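Local coordinates for protein KLLA0C04147p (Kluyveromyces lactis, PDB 5H2A) that probably binds and transfers sterols as a full-length OSBP-family protein, of which this chain is the N-terminal ankyrin-repeat domain, at residues V50-L55 with V88-Q93; T97-A102 with V113-P118; L209-I214 with L252-M257. One frame throughout, in Å; residues are numbered along the deposited sequence.

Contact 1. Residues V50-L55 with V88-Q93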
loop_
_atom_site.group_PDB
_atom_site.type_symbol
_atom_site.label_atom_id
_atom_site.label_comp_id
_atom_site.label_asym_id
_atom_site.label_seq_id
_atom_site.Cartn_x
_atom_site.Cartn_y
_atom_site.Cartn_z
ATOM N N VAL A 50 1.712 -4.560 22.658
ATOM C CA VAL A 50 1.730 -3.164 23.098
ATOM C C VAL A 50 2.736 -2.359 22.289
ATOM O O VAL A 50 2.448 -1.239 21.854
ATOM C CB VAL A 50 2.034 -3.082 24.605
ATOM C CG1 VAL A 50 2.075 -1.614 25.073
ATOM C CG2 VAL A 50 0.999 -3.891 25.409
ATOM N N PHE A 51 3.946 -2.903 22.098
ATOM C CA PHE A 51 4.968 -2.157 21.367
ATOM C C PHE A 51 4.474 -1.738 19.984
ATOM O O PHE A 51 4.709 -0.601 19.547
ATOM C CB PHE A 51 6.251 -2.977 21.214
ATOM C CG PHE A 51 7.309 -2.254 20.418
ATOM C CD1 PHE A 51 8.145 -1.341 21.042
ATOM C CD2 PHE A 51 7.433 -2.454 19.051
ATOM C CE1 PHE A 51 9.090 -0.626 20.312
ATOM C CE2 PHE A 51 8.396 -1.758 18.308
ATOM C CZ PHE A 51 9.225 -0.845 18.941
ATOM N N GLU A 52 3.792 -2.643 19.273
ATOM C CA GLU A 52 3.471 -2.286 17.899
ATOM C C GLU A 52 2.354 -1.239 17.794
ATOM O O GLU A 52 2.097 -0.758 16.690
ATOM C CB GLU A 52 3.121 -3.549 17.095
ATOM C CG GLU A 52 1.901 -4.306 17.565
ATOM C CD GLU A 52 1.795 -5.697 16.923
ATOM O OE1 GLU A 52 0.708 -6.309 17.037
ATOM O OE2 GLU A 52 2.797 -6.170 16.321
ATOM N N LEU A 53 1.730 -0.841 18.900
ATOM C CA LEU A 53 0.746 0.232 18.906
ATOM C C LEU A 53 1.307 1.566 19.378
ATOM O O LEU A 53 0.533 2.507 19.555
ATOM C CB LEU A 53 -0.448 -0.150 19.800
ATOM C CG LEU A 53 -1.263 -1.385 19.380
ATOM C CD1 LEU A 53 -2.377 -1.695 20.375
ATOM C CD2 LEU A 53 -1.833 -1.184 17.983
ATOM N N ILE A 54 2.617 1.665 19.615
ATOM C CA ILE A 54 3.174 2.873 20.230
ATOM C C ILE A 54 2.849 4.106 19.401
ATOM O O ILE A 54 2.568 5.182 19.950
ATOM C CB ILE A 54 4.692 2.724 20.427
ATOM C CG1 ILE A 54 4.992 1.876 21.660
ATOM C CG2 ILE A 54 5.360 4.100 20.599
ATOM C CD1 ILE A 54 6.486 1.589 21.801
ATOM N N LEU A 55 2.878 3.981 18.066
ATOM C CA LEU A 55 2.532 5.155 17.268
ATOM C C LEU A 55 1.053 5.512 17.412
ATOM O O LEU A 55 0.703 6.699 17.396
ATOM C CB LEU A 55 2.904 4.939 15.794
ATOM C CG LEU A 55 2.853 6.154 14.869
ATOM C CD1 LEU A 55 3.611 7.351 15.446
ATOM C CD2 LEU A 55 3.426 5.774 13.481
ATOM N N VAL A 88 4.037 1.744 10.100
ATOM C CA VAL A 88 3.251 2.978 10.103
ATOM C C VAL A 88 1.806 2.731 9.674
ATOM O O VAL A 88 0.926 3.562 9.929
ATOM C CB VAL A 88 3.972 4.021 9.216
ATOM C CG1 VAL A 88 3.911 3.627 7.728
ATOM C CG2 VAL A 88 3.396 5.409 9.435
ATOM N N ASN A 89 1.525 1.575 9.061
ATOM C CA ASN A 89 0.170 1.206 8.673
ATOM C C ASN A 89 -0.440 0.128 9.564
ATOM O O ASN A 89 -1.439 -0.484 9.170
ATOM C CB ASN A 89 0.163 0.723 7.221
ATOM C CG ASN A 89 0.727 1.739 6.282
ATOM O OD1 ASN A 89 0.290 2.890 6.293
ATOM N ND2 ASN A 89 1.707 1.330 5.458
ATOM N N LYS A 90 0.155 -0.142 10.727
ATOM C CA LYS A 90 -0.423 -1.084 11.694
ATOM C C LYS A 90 -1.873 -0.746 12.035
ATOM O O LYS A 90 -2.207 0.393 12.372
ATOM C CB LYS A 90 0.430 -1.078 12.974
ATOM C CG LYS A 90 -0.150 -1.887 14.145
ATOM C CD LYS A 90 -0.202 -3.383 13.849
ATOM C CE LYS A 90 -0.805 -4.142 15.053
ATOM N NZ LYS A 90 -0.934 -5.601 14.774
ATOM N N GLN A 91 -2.744 -1.750 11.995
ATOM C CA GLN A 91 -4.130 -1.569 12.402
ATOM C C GLN A 91 -4.337 -2.073 13.826
ATOM O O GLN A 91 -3.880 -3.170 14.173
ATOM C CB GLN A 91 -5.069 -2.304 11.446
ATOM C CG GLN A 91 -5.127 -1.702 10.050
ATOM C CD GLN A 91 -6.017 -2.525 9.149
ATOM O OE1 GLN A 91 -5.568 -3.508 8.572
ATOM N NE2 GLN A 91 -7.291 -2.158 9.069
ATOM N N ASP A 92 -5.035 -1.280 14.637
ATOM C CA ASP A 92 -5.320 -1.625 16.027
ATOM C C ASP A 92 -6.579 -2.497 16.089
ATOM O O ASP A 92 -7.027 -3.032 15.074
ATOM C CB ASP A 92 -5.433 -0.348 16.877
ATOM C CG ASP A 92 -6.669 0.512 16.532
ATOM O OD1 ASP A 92 -7.602 0.049 15.837
ATOM O OD2 ASP A 92 -6.716 1.675 16.996
ATOM N N GLN A 93 -7.178 -2.643 17.274
ATOM C CA GLN A 93 -8.295 -3.575 17.416
ATOM C C GLN A 93 -9.578 -3.088 16.757
ATOM O O GLN A 93 -10.493 -3.893 16.582
ATOM C CB GLN A 93 -8.569 -3.865 18.897
ATOM C CG GLN A 93 -8.863 -2.633 19.737
ATOM C CD GLN A 93 -9.252 -2.991 21.169
ATOM O OE1 GLN A 93 -9.255 -4.165 21.547
ATOM N NE2 GLN A 93 -9.585 -1.982 21.968
#
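The turn joining helix 45-51 to helix 54-61 meets the irregular loop 88-93, which runs on to the Thr-Pro-Leu-His start of helix 98-104. Phe51 to Ile54 form a type I beta turn, with Leu53 as N-cap of the second helix. Glu52 CG sits in the crowded position between backbone N and carbonyl carbon (chi1 63°), and the rest of its chain is extended. Lys90 CG is anti to the backbone N, but the chain bends at chi2 (66°), so the two chains cross obliquely. Lys90 NZ closes a 2.9 Å salt bridge to Glu52 OE1, reaching it from above the carboxylate plane. Lys90 CG lies 3.6 Å from Glu52 O. Leu53 crosses Asp92 at about a right angle, its CD2 3.9 Å from Asp92 CB, while Asp92 OD1 turns to the backbone N of Asp94 and Asn96. The buried end is apolar: Leu55 CD2 lies 4.1 Å from Val88 CG2, the two side chains running alongside each other, and Leu55 also touches Ile67 and Val71 of helix 64-74. The loop leading into a Thr-Pro-Leu-His helix start, packed against the preceding helices, fits an ankyrin-repeat stack, whose loops project away from the helix pairs.

Contact 2. Residues T97-A102 with V113-P118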
loop_
_atom_site.group_PDB
_atom_site.type_symbol
_atom_site.label_atom_id
_atom_site.label_comp_id
_atom_site.label_asym_id
_atom_site.label_seq_id
_atom_site.Cartn_x
_atom_site.Cartn_y
_atom_site.Cartn_z
ATOM N N THR A 97 -5.493 2.776 11.705
ATOM C CA THR A 97 -4.078 3.100 11.595
ATOM C C THR A 97 -3.798 4.378 12.370
ATOM O O THR A 97 -4.730 5.104 12.765
ATOM C CB THR A 97 -3.701 3.303 10.125
ATOM O OG1 THR A 97 -4.427 4.432 9.626
ATOM C CG2 THR A 97 -4.030 2.059 9.290
ATOM N N PRO A 98 -2.518 4.720 12.582
ATOM C CA PRO A 98 -2.237 6.021 13.215
ATOM C C PRO A 98 -2.834 7.174 12.435
ATOM O O PRO A 98 -3.258 8.165 13.032
ATOM C CB PRO A 98 -0.705 6.078 13.232
ATOM C CG PRO A 98 -0.284 4.599 13.315
ATOM C CD PRO A 98 -1.298 3.910 12.413
ATOM N N LEU A 99 -2.895 7.048 11.109
ATOM C CA LEU A 99 -3.452 8.120 10.282
ATOM C C LEU A 99 -4.955 8.279 10.512
ATOM O O LEU A 99 -5.460 9.409 10.546
ATOM C CB LEU A 99 -3.140 7.844 8.806
ATOM C CG LEU A 99 -3.600 8.939 7.836
ATOM C CD1 LEU A 99 -2.947 10.264 8.200
ATOM C CD2 LEU A 99 -3.257 8.532 6.398
ATOM N N HIS A 100 -5.691 7.162 10.659
ATOM C CA HIS A 100 -7.100 7.238 11.058
ATOM C C HIS A 100 -7.266 8.083 12.319
ATOM O O HIS A 100 -8.162 8.931 12.411
ATOM C CB HIS A 100 -7.674 5.845 11.345
ATOM C CG HIS A 100 -8.038 5.048 10.136
ATOM N ND1 HIS A 100 -7.192 4.120 9.578
ATOM C CD2 HIS A 100 -9.186 4.994 9.419
ATOM C CE1 HIS A 100 -7.782 3.555 8.539
ATOM N NE2 HIS A 100 -9.003 4.054 8.434
ATOM N N LEU A 101 -6.441 7.802 13.337
ATOM C CA LEU A 101 -6.586 8.479 14.627
ATOM C C LEU A 101 -6.172 9.940 14.531
ATOM O O LEU A 101 -6.791 10.805 15.158
ATOM C CB LEU A 101 -5.746 7.769 15.702
ATOM C CG LEU A 101 -6.052 6.284 15.946
ATOM C CD1 LEU A 101 -5.248 5.722 17.145
ATOM C CD2 LEU A 101 -7.555 6.117 16.174
ATOM N N ALA A 102 -5.122 10.231 13.760
ATOM C CA ALA A 102 -4.670 11.614 13.620
ATOM C C ALA A 102 -5.724 12.458 12.915
ATOM O O ALA A 102 -5.998 13.600 13.321
ATOM C CB ALA A 102 -3.338 11.662 12.853
ATOM N N VAL A 113 2.836 14.786 8.611
ATOM C CA VAL A 113 3.996 13.901 8.781
ATOM C C VAL A 113 3.697 12.509 8.235
ATOM O O VAL A 113 4.513 11.898 7.532
ATOM C CB VAL A 113 4.399 13.840 10.265
ATOM C CG1 VAL A 113 5.440 12.729 10.507
ATOM C CG2 VAL A 113 4.951 15.194 10.727
ATOM N N LEU A 114 2.531 11.966 8.578
ATOM C CA LEU A 114 2.205 10.611 8.145
ATOM C C LEU A 114 1.950 10.541 6.634
ATOM O O LEU A 114 2.412 9.607 5.970
ATOM C CB LEU A 114 0.990 10.121 8.935
ATOM C CG LEU A 114 1.227 9.863 10.436
ATOM C CD1 LEU A 114 -0.103 9.503 11.117
ATOM C CD2 LEU A 114 2.200 8.725 10.619
ATOM N N MET A 115 1.205 11.511 6.073
ATOM C CA MET A 115 0.962 11.508 4.621
ATOM C C MET A 115 2.261 11.637 3.836
ATOM O O MET A 115 2.341 11.174 2.691
ATOM C CB MET A 115 0.036 12.654 4.193
ATOM C CG MET A 115 -1.437 12.578 4.682
ATOM S SD MET A 115 -2.349 11.220 3.942
ATOM C CE MET A 115 -2.600 11.767 2.238
ATOM N N ASN A 116 3.272 12.284 4.418
ATOM C CA ASN A 116 4.579 12.399 3.770
ATOM C C ASN A 116 5.450 11.164 3.924
ATOM O O ASN A 116 6.520 11.103 3.305
ATOM C CB ASN A 116 5.321 13.624 4.307
ATOM C CG ASN A 116 4.798 14.912 3.706
ATOM O OD1 ASN A 116 4.167 14.898 2.649
ATOM N ND2 ASN A 116 5.043 16.032 4.382
ATOM N N HIS A 117 5.041 10.184 4.716
ATOM C CA HIS A 117 5.822 8.956 4.854
ATOM C C HIS A 117 5.778 8.164 3.553
ATOM O O HIS A 117 4.680 7.840 3.074
ATOM C CB HIS A 117 5.279 8.101 6.002
ATOM C CG HIS A 117 6.209 7.015 6.441
ATOM N ND1 HIS A 117 6.523 5.932 5.649
ATOM C CD2 HIS A 117 6.876 6.834 7.604
ATOM C CE1 HIS A 117 7.351 5.136 6.300
ATOM N NE2 HIS A 117 7.573 5.655 7.494
ATOM N N PRO A 118 6.927 7.819 2.961
ATOM C CA PRO A 118 6.918 7.123 1.657
ATOM C C PRO A 118 6.137 5.823 1.636
ATOM O O PRO A 118 5.684 5.410 0.556
ATOM C CB PRO A 118 8.409 6.862 1.378
ATOM C CG PRO A 118 9.172 7.645 2.392
ATOM C CD PRO A 118 8.277 7.940 3.540
#
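The imidazole of His100 has Thr97 CB at its edge, in the ring plane, and its side chain also touches Pro132. His100 ND1 sits beside Thr97 N and Thr97 OG1: Thr97 N donates to it at 3.0 Å in a nearly straight bond (171°), and Thr97 OG1 is hydrogen-bonded to it at 2.8 Å, both partners tilted from the ring plane. Thr97 OG1 in turn accepts His100 N at 3.2 Å, which completes a capping box at the N terminus of helix 98-104. On the far side of the ring, NE2 is hydrogen-bonded to Leu130 O, so both ring nitrogens are engaged and the ring's rotation is fixed. This is the Thr-Pro-Leu-His motif of ankyrin repeats. The contact with helix 108-115 is made by other side chains. Leu114, with CG anti to its carbonyl carbon (chi1 -69°), sends CD1 over the first turn, 3.7 Å from Leu99 N and 4.1 Å from Pro98 CB. Leu99, with CG anti to the backbone N (chi1 -177°), slides past it in the opposite direction and brings CD1 to 4.0 Å from Leu114 CB. The other branch, Leu99 CD2, meets Met115 SD at 3.8 Å, the two chains crossing at about a right angle. The chemistry is thus divided: hydrogen bonds shape the helix start from within one segment, whereas the buried join between the helices is purely apolar.

Contact 3. Residues L209-I214 with L252-M257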
loop_
_atom_site.group_PDB
_atom_site.type_symbol
_atom_site.label_atom_id
_atom_site.label_comp_id
_atom_site.label_asym_id
_atom_site.label_seq_id
_atom_site.Cartn_x
_atom_site.Cartn_y
_atom_site.Cartn_z
ATOM N N LEU A 209 6.336 -9.596 -23.530
ATOM C CA LEU A 209 6.792 -9.400 -22.151
ATOM C C LEU A 209 5.867 -8.469 -21.371
ATOM O O LEU A 209 5.471 -8.761 -20.229
ATOM C CB LEU A 209 8.214 -8.828 -22.157
ATOM C CG LEU A 209 8.830 -8.537 -20.780
ATOM C CD1 LEU A 209 9.163 -9.839 -20.074
ATOM C CD2 LEU A 209 10.062 -7.658 -20.905
ATOM N N LEU A 210 5.535 -7.323 -21.966
ATOM C CA LEU A 210 4.732 -6.333 -21.258
ATOM C C LEU A 210 3.262 -6.730 -21.223
ATOM O O LEU A 210 2.588 -6.489 -20.219
ATOM C CB LEU A 210 4.895 -4.946 -21.891
ATOM C CG LEU A 210 6.037 -4.104 -21.298
ATOM C CD1 LEU A 210 5.775 -3.772 -19.838
ATOM C CD2 LEU A 210 7.388 -4.834 -21.444
ATOM N N CYS A 211 2.745 -7.344 -22.291
ATOM C CA CYS A 211 1.368 -7.840 -22.229
ATOM C C CYS A 211 1.196 -8.867 -21.117
ATOM O O CYS A 211 0.191 -8.848 -20.401
ATOM C CB CYS A 211 0.950 -8.442 -23.566
ATOM S SG CYS A 211 0.693 -7.180 -24.811
ATOM N N ARG A 212 2.150 -9.791 -20.974
ATOM C CA ARG A 212 2.054 -10.773 -19.891
ATOM C C ARG A 212 2.027 -10.091 -18.528
ATOM O O ARG A 212 1.225 -10.456 -17.656
ATOM C CB ARG A 212 3.223 -11.759 -19.971
ATOM C CG ARG A 212 2.829 -13.188 -19.620
ATOM C CD ARG A 212 4.040 -14.099 -19.431
ATOM N NE ARG A 212 4.857 -14.242 -20.631
ATOM C CZ ARG A 212 4.489 -14.927 -21.709
ATOM N NH1 ARG A 212 3.301 -15.519 -21.753
ATOM N NH2 ARG A 212 5.308 -15.015 -22.745
ATOM N N TRP A 213 2.902 -9.108 -18.325
ATOM C CA TRP A 213 2.942 -8.379 -17.063
ATOM C C TRP A 213 1.626 -7.664 -16.806
ATOM O O TRP A 213 1.071 -7.728 -15.694
ATOM C CB TRP A 213 4.112 -7.380 -17.059
ATOM C CG TRP A 213 4.307 -6.828 -15.680
ATOM C CD1 TRP A 213 5.116 -7.339 -14.703
ATOM C CD2 TRP A 213 3.611 -5.721 -15.089
ATOM N NE1 TRP A 213 4.996 -6.590 -13.547
ATOM C CE2 TRP A 213 4.075 -5.596 -13.755
ATOM C CE3 TRP A 213 2.651 -4.812 -15.558
ATOM C CZ2 TRP A 213 3.613 -4.604 -12.893
ATOM C CZ3 TRP A 213 2.202 -3.823 -14.703
ATOM C CH2 TRP A 213 2.677 -3.731 -13.382
ATOM N N ILE A 214 1.102 -6.971 -17.827
ATOM C CA ILE A 214 -0.174 -6.276 -17.666
ATOM C C ILE A 214 -1.274 -7.267 -17.295
ATOM O O ILE A 214 -2.046 -7.039 -16.357
ATOM C CB ILE A 214 -0.528 -5.499 -18.948
ATOM C CG1 ILE A 214 0.453 -4.341 -19.154
ATOM C CG2 ILE A 214 -1.958 -4.975 -18.886
ATOM C CD1 ILE A 214 0.408 -3.771 -20.579
ATOM N N LEU A 252 0.014 -15.492 -32.213
ATOM C CA LEU A 252 -0.609 -16.664 -31.599
ATOM C C LEU A 252 -0.419 -16.645 -30.088
ATOM O O LEU A 252 -1.357 -16.918 -29.330
ATOM C CB LEU A 252 -0.045 -17.950 -32.199
ATOM C CG LEU A 252 -0.657 -19.202 -31.560
ATOM C CD1 LEU A 252 -2.157 -19.196 -31.779
ATOM C CD2 LEU A 252 -0.026 -20.476 -32.128
ATOM N N GLU A 253 0.783 -16.299 -29.627
ATOM C CA GLU A 253 1.007 -16.271 -28.188
ATOM C C GLU A 253 0.147 -15.203 -27.523
ATOM O O GLU A 253 -0.440 -15.444 -26.460
ATOM C CB GLU A 253 2.485 -16.053 -27.873
ATOM C CG GLU A 253 2.738 -15.978 -26.370
ATOM C CD GLU A 253 4.186 -16.217 -25.990
ATOM O OE1 GLU A 253 5.056 -16.209 -26.893
ATOM O OE2 GLU A 253 4.447 -16.416 -24.779
ATOM N N LEU A 254 0.057 -14.018 -28.138
ATOM C CA LEU A 254 -0.802 -12.961 -27.604
ATOM C C LEU A 254 -2.257 -13.401 -27.577
ATOM O O LEU A 254 -2.973 -13.132 -26.609
ATOM C CB LEU A 254 -0.658 -11.689 -28.448
ATOM C CG LEU A 254 0.733 -11.051 -28.381
ATOM C CD1 LEU A 254 0.949 -10.004 -29.509
ATOM C CD2 LEU A 254 0.906 -10.401 -27.008
ATOM N N LYS A 255 -2.716 -14.060 -28.643
ATOM C CA LYS A 255 -4.093 -14.547 -28.674
ATOM C C LYS A 255 -4.364 -15.508 -27.516
ATOM O O LYS A 255 -5.379 -15.386 -26.816
ATOM C CB LYS A 255 -4.363 -15.212 -30.026
ATOM C CG LYS A 255 -5.620 -16.061 -30.118
ATOM C CD LYS A 255 -5.943 -16.363 -31.592
ATOM C CE LYS A 255 -6.938 -17.509 -31.757
ATOM N NZ LYS A 255 -6.268 -18.846 -31.858
ATOM N N LYS A 256 -3.462 -16.471 -27.302
ATOM C CA LYS A 256 -3.647 -17.442 -26.221
ATOM C C LYS A 256 -3.659 -16.760 -24.860
ATOM O O LYS A 256 -4.464 -17.106 -23.983
ATOM C CB LYS A 256 -2.541 -18.501 -26.271
ATOM C CG LYS A 256 -2.674 -19.492 -27.429
ATOM C CD LYS A 256 -1.742 -20.687 -27.237
ATOM C CE LYS A 256 -1.500 -21.426 -28.546
ATOM N NZ LYS A 256 -2.763 -21.999 -29.096
ATOM N N MET A 257 -2.764 -15.792 -24.660
ATOM C CA MET A 257 -2.736 -15.052 -23.397
ATOM C C MET A 257 -4.028 -14.277 -23.175
ATOM O O MET A 257 -4.545 -14.211 -22.048
ATOM C CB MET A 257 -1.557 -14.081 -23.386
ATOM C CG MET A 257 -0.191 -14.711 -23.389
ATOM S SD MET A 257 1.020 -13.467 -23.880
ATOM C CE MET A 257 0.148 -12.019 -23.273
#
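Arg212 leaves its helix with chi1 at -142°, away from a staggered position, runs extended through chi2 and then bends at chi3, which swings the guanidinium across to helix 249-268. Glu253 comes to meet it with CG anti to the backbone N and an extended chain, and the two side chains cross at about a right angle. Met257 starts with CG anti to its carbonyl carbon, extends to SD, and has a chi3 well short of a staggered value, with CE turned toward Cys211. Arg212 NH2 donates to Glu253 OE2 over 2.6 Å in an almost straight bond (174°). OE2 lies in the guanidinium plane, but the nitrogen stands above the carboxylate plane, so the two flat groups are tilted against each other. Arg212 NH1 adds a weak bond of 3.4 Å to the same Glu253 OE2, making this a salt bridge gripped through one oxygen. Met257 SD approaches the guanidinium obliquely, 3.7 Å from Arg212 NH1. Deeper in, Met257 CE rests 3.7 Å from Cys211 CB, and Cys211 SG lies 3.9 Å from Leu254 CD2. The short segments run parallel, their axes 3° apart in direction and 10.8 Å apart at closest approach. Met257 also touches Leu215, one turn on from Cys211 in helix 208-215; helix 198-204 covers Cys211 through Phe202 and Val203, so the last helix packs on the helical layer in the C-terminal part of this ankyrin domain. The contact therefore grades from buried Cys211 and Leu254, through partly exposed Met257, to an ion pair at the surface: Arg212 is exposed, so solvent probably screens the ion pair, while the short, straight NH2 bond holds the guanidinium beside the thioether.

Overall arrangement
From the N terminus, contact 1 comes first, closing a long excursion that includes helix 54-61 and helix 64-74 and returns through loop 88-93. Contact 2 opens four residues later and closes a tight helical hairpin of helix 98-104 and helix 108-115. The two touch, with centres 12 Å apart: Val88 CG2 packs on Leu114 CD2 at 3.7 Å, so the loop packs directly against the hairpin. Contact 3 follows well beyond, after the long helix 139-165, and ties helix 208-215 to the last helix, 249-268. Its centre lies 42 Å from that of contact 1 and 39 Å from that of contact 2, across the chain's centre. All three are in series; none nest or cross.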